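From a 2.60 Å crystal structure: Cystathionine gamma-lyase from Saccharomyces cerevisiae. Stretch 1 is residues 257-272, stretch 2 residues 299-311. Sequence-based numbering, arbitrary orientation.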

# COMPACT_ATOMS: atom_id res chain seq x y z
N VAL A 257 -15.09 17.11 10.07
CA VAL A 257 -15.45 18.50 9.81
C VAL A 257 -16.40 19.12 10.83
O VAL A 257 -16.38 20.32 11.08
CB VAL A 257 -16.06 18.62 8.45
CG1 VAL A 257 -16.63 19.98 8.26
CG2 VAL A 257 -15.00 18.33 7.40
N ARG A 258 -17.26 18.29 11.40
CA ARG A 258 -18.23 18.75 12.39
C ARG A 258 -17.50 19.15 13.67
O ARG A 258 -17.85 20.13 14.31
CB ARG A 258 -19.24 17.62 12.70
CG ARG A 258 -20.46 18.02 13.53
CD ARG A 258 -21.43 18.81 12.69
NE ARG A 258 -22.51 19.39 13.47
CZ ARG A 258 -23.33 20.33 13.01
NH1 ARG A 258 -23.19 20.81 11.78
NH2 ARG A 258 -24.29 20.81 13.79
N GLN A 259 -16.48 18.38 14.02
CA GLN A 259 -15.70 18.60 15.22
C GLN A 259 -14.70 19.75 15.06
O GLN A 259 -14.58 20.62 15.90
CB GLN A 259 -14.97 17.31 15.55
CG GLN A 259 -14.12 17.38 16.79
CD GLN A 259 -14.95 17.48 17.99
OE1 GLN A 259 -15.93 16.76 18.13
NE2 GLN A 259 -14.58 18.36 18.90
N ALA A 260 -13.98 19.73 13.95
CA ALA A 260 -12.99 20.76 13.69
C ALA A 260 -13.66 22.13 13.70
O ALA A 260 -13.07 23.12 14.10
CB ALA A 260 -12.31 20.48 12.34
N ALA A 261 -14.91 22.17 13.27
CA ALA A 261 -15.65 23.42 13.22
C ALA A 261 -16.09 23.91 14.62
O ALA A 261 -15.84 25.07 14.98
CB ALA A 261 -16.87 23.26 12.26
N LEU A 262 -16.75 23.06 15.41
CA LEU A 262 -17.15 23.47 16.76
C LEU A 262 -15.89 23.98 17.46
O LEU A 262 -15.88 25.05 18.04
CB LEU A 262 -17.72 22.29 17.58
CG LEU A 262 -18.72 21.27 17.03
CD1 LEU A 262 -19.26 20.58 18.22
CD2 LEU A 262 -19.87 21.85 16.21
N SER A 263 -14.81 23.22 17.40
CA SER A 263 -13.59 23.64 18.04
C SER A 263 -13.09 25.00 17.61
O SER A 263 -12.79 25.82 18.45
CB SER A 263 -12.49 22.61 17.84
OG SER A 263 -12.72 21.50 18.70
N ALA A 264 -12.99 25.23 16.30
CA ALA A 264 -12.50 26.50 15.74
C ALA A 264 -13.39 27.66 16.13
O ALA A 264 -12.93 28.77 16.33
CB ALA A 264 -12.38 26.42 14.22
N ASN A 265 -14.69 27.40 16.23
CA ASN A 265 -15.63 28.42 16.64
C ASN A 265 -15.35 28.75 18.09
O ASN A 265 -15.21 29.91 18.43
CB ASN A 265 -17.06 27.92 16.47
CG ASN A 265 -18.08 28.90 17.04
OD1 ASN A 265 -18.32 28.93 18.25
ND2 ASN A 265 -18.68 29.70 16.17
N LYS A 266 -15.28 27.73 18.94
CA LYS A 266 -15.02 27.93 20.36
C LYS A 266 -13.64 28.55 20.62
O LYS A 266 -13.40 29.11 21.69
CB LYS A 266 -15.14 26.62 21.14
CG LYS A 266 -16.54 26.29 21.62
CD LYS A 266 -16.54 25.04 22.48
CE LYS A 266 -15.60 25.18 23.68
NZ LYS A 266 -15.65 24.00 24.60
N ILE A 267 -12.75 28.45 19.64
CA ILE A 267 -11.43 29.04 19.77
C ILE A 267 -11.44 30.50 19.26
O ILE A 267 -10.72 31.35 19.77
CB ILE A 267 -10.38 28.23 18.99
CG1 ILE A 267 -10.07 26.95 19.74
CG2 ILE A 267 -9.12 29.04 18.80
CD1 ILE A 267 -9.17 25.97 18.99
N ALA A 268 -12.27 30.76 18.25
CA ALA A 268 -12.42 32.10 17.69
C ALA A 268 -13.09 33.01 18.73
O ALA A 268 -12.66 34.14 18.96
CB ALA A 268 -13.25 32.04 16.44
N GLU A 269 -14.14 32.51 19.36
CA GLU A 269 -14.81 33.30 20.37
C GLU A 269 -13.78 33.67 21.43
O GLU A 269 -13.75 34.79 21.92
CB GLU A 269 -16.00 32.53 20.96
CG GLU A 269 -16.83 31.92 19.88
CD GLU A 269 -18.21 31.47 20.30
OE1 GLU A 269 -18.39 30.93 21.41
OE2 GLU A 269 -19.13 31.65 19.47
N PHE A 270 -12.91 32.73 21.76
CA PHE A 270 -11.92 33.02 22.78
C PHE A 270 -11.02 34.13 22.34
O PHE A 270 -10.72 35.04 23.11
CB PHE A 270 -11.06 31.81 23.07
CG PHE A 270 -9.88 32.13 23.92
CD1 PHE A 270 -10.01 32.23 25.29
CD2 PHE A 270 -8.65 32.37 23.35
CE1 PHE A 270 -8.92 32.56 26.06
CE2 PHE A 270 -7.56 32.69 24.12
CZ PHE A 270 -7.70 32.79 25.47
N LEU A 271 -10.53 34.05 21.12
CA LEU A 271 -9.65 35.08 20.58
C LEU A 271 -10.40 36.37 20.25
O LEU A 271 -9.78 37.38 19.94
CB LEU A 271 -8.96 34.56 19.34
CG LEU A 271 -8.05 33.37 19.55
CD1 LEU A 271 -7.72 32.75 18.22
CD2 LEU A 271 -6.79 33.81 20.28
N ALA A 272 -11.73 36.33 20.30
CA ALA A 272 -12.56 37.49 20.01
C ALA A 272 -13.24 37.96 21.28
O ALA A 272 -14.41 38.34 21.27
CB ALA A 272 -13.59 37.14 18.99
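Stretch 2, residues 299-311: HRDALGGGMISFR

Stretch 2 runs along the helix 257-271 in nearly the same direction: a loop carries it to Gly-306, then the strand 307-311 follows, its axis 18° from the helix axis and 8.6 Å away at closest approach. The backbones come closest where side chains are smallest, with the CA atoms of Ala-261 and Gly-305 4.7 Å apart. There the Gly-305 O accepts a CA-H...O contact from Ala-261 CA at 3.0 Å. Helix amides here are already spent: Ala-264 N bonds Ala-260 O and Asn-265 N bonds Ala-261 O, at 3.0 and 2.9 Å. Gly-305, at phi/psi 112/-159, would jam a CB against the preceding carbonyl, so its backbone alone calls for glycine.

The one hydrogen bond across the contact is a side-chain pair: Arg-258 NH1 donates to Asp-301 OD2 at 3.0 Å within a salt bridge. Leu-303 CD2 covers one face of that guanidinium, leaving the edge to the carboxylate. The loop secures itself: His-299 ND1 donates to Leu-303 O (2.8 Å), and Leu-303 N to Arg-300 O (2.8 Å).

Along the strand, alternation sorts the residues. Ile-308 and Phe-310 point toward the helix, Met-307 and Ser-309 away, Ser-309 OG being bonded elsewhere in the structure. Ile-308 CD1 packs 3.8 Å from Ile-267 CG2, and Leu-271 CD1 sits over the Phe-310 ring, 4.2 Å from its centroid.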

# COMPACT_ATOMS: atom_id res chain seq x y z
N HIS A 299 -23.31 28.18 4.27
CA HIS A 299 -22.73 27.25 5.22
C HIS A 299 -23.74 26.44 6.02
O HIS A 299 -24.62 27.01 6.64
CB HIS A 299 -21.89 28.00 6.25
CG HIS A 299 -20.71 28.71 5.69
ND1 HIS A 299 -19.54 28.87 6.40
CD2 HIS A 299 -20.50 29.27 4.48
CE1 HIS A 299 -18.65 29.50 5.65
NE2 HIS A 299 -19.21 29.75 4.48
N ARG A 300 -23.58 25.12 6.06
CA ARG A 300 -24.45 24.28 6.86
C ARG A 300 -24.41 24.69 8.34
O ARG A 300 -23.34 24.89 8.92
CB ARG A 300 -24.03 22.82 6.77
CG ARG A 300 -24.83 21.91 7.69
CD ARG A 300 -24.24 20.51 7.66
NE ARG A 300 -24.13 20.02 6.29
CZ ARG A 300 -25.03 19.24 5.72
NH1 ARG A 300 -26.09 18.87 6.42
NH2 ARG A 300 -24.88 18.85 4.46
N ASP A 301 -25.59 24.80 8.95
CA ASP A 301 -25.72 25.16 10.35
C ASP A 301 -24.92 26.38 10.76
O ASP A 301 -24.82 26.72 11.94
CB ASP A 301 -25.33 23.97 11.21
CG ASP A 301 -26.28 22.83 11.04
OD1 ASP A 301 -27.48 23.05 11.24
OD2 ASP A 301 -25.84 21.71 10.71
N ALA A 302 -24.39 27.06 9.75
CA ALA A 302 -23.58 28.27 9.94
C ALA A 302 -22.20 27.94 10.53
O ALA A 302 -21.63 28.75 11.28
CB ALA A 302 -24.32 29.26 10.82
N LEU A 303 -21.68 26.75 10.19
CA LEU A 303 -20.38 26.31 10.68
C LEU A 303 -19.32 27.17 10.00
O LEU A 303 -19.36 27.36 8.79
CB LEU A 303 -20.18 24.82 10.36
CG LEU A 303 -21.11 23.83 11.08
CD1 LEU A 303 -21.01 22.43 10.48
CD2 LEU A 303 -20.75 23.81 12.52
N GLY A 304 -18.38 27.69 10.79
CA GLY A 304 -17.35 28.56 10.24
C GLY A 304 -16.21 27.85 9.57
O GLY A 304 -15.46 28.43 8.79
N GLY A 305 -16.05 26.57 9.87
CA GLY A 305 -14.98 25.81 9.25
C GLY A 305 -13.94 25.43 10.28
O GLY A 305 -14.24 25.44 11.47
N GLY A 306 -12.74 25.12 9.83
CA GLY A 306 -11.66 24.75 10.73
C GLY A 306 -10.49 25.71 10.67
O GLY A 306 -9.53 25.55 11.40
N MET A 307 -10.57 26.70 9.79
CA MET A 307 -9.50 27.69 9.64
C MET A 307 -9.89 29.00 10.30
O MET A 307 -10.94 29.59 10.01
CB MET A 307 -9.23 27.98 8.15
CG MET A 307 -9.10 26.77 7.24
SD MET A 307 -7.65 25.76 7.51
CE MET A 307 -6.31 26.88 6.98
N ILE A 308 -9.03 29.46 11.20
CA ILE A 308 -9.25 30.72 11.90
C ILE A 308 -8.06 31.51 11.39
O ILE A 308 -7.18 30.94 10.77
CB ILE A 308 -9.20 30.49 13.45
CG1 ILE A 308 -10.41 29.64 13.86
CG2 ILE A 308 -9.22 31.82 14.23
CD1 ILE A 308 -10.34 29.10 15.24
N SER A 309 -8.05 32.81 11.59
CA SER A 309 -6.94 33.64 11.13
C SER A 309 -7.03 34.78 12.11
O SER A 309 -8.13 35.23 12.44
CB SER A 309 -7.21 34.08 9.71
OG SER A 309 -6.19 34.92 9.20
N PHE A 310 -5.90 35.23 12.63
CA PHE A 310 -5.98 36.31 13.60
C PHE A 310 -4.64 36.98 13.68
O PHE A 310 -3.66 36.42 13.21
CB PHE A 310 -6.43 35.77 14.97
CG PHE A 310 -5.35 35.10 15.75
CD1 PHE A 310 -4.70 35.77 16.77
CD2 PHE A 310 -4.96 33.80 15.45
CE1 PHE A 310 -3.68 35.17 17.47
CE2 PHE A 310 -3.94 33.20 16.14
CZ PHE A 310 -3.30 33.88 17.15
N ARG A 311 -4.61 38.19 14.24
CA ARG A 311 -3.38 38.97 14.38
C ARG A 311 -3.21 39.26 15.86
O ARG A 311 -4.16 39.67 16.50
CB ARG A 311 -3.46 40.27 13.56
CG ARG A 311 -4.76 41.07 13.74
CD ARG A 311 -5.03 42.12 12.63
NE ARG A 311 -4.15 43.29 12.69
CZ ARG A 311 -2.91 43.28 12.25
NH1 ARG A 311 -2.43 42.17 11.71
NH2 ARG A 311 -2.13 44.34 12.38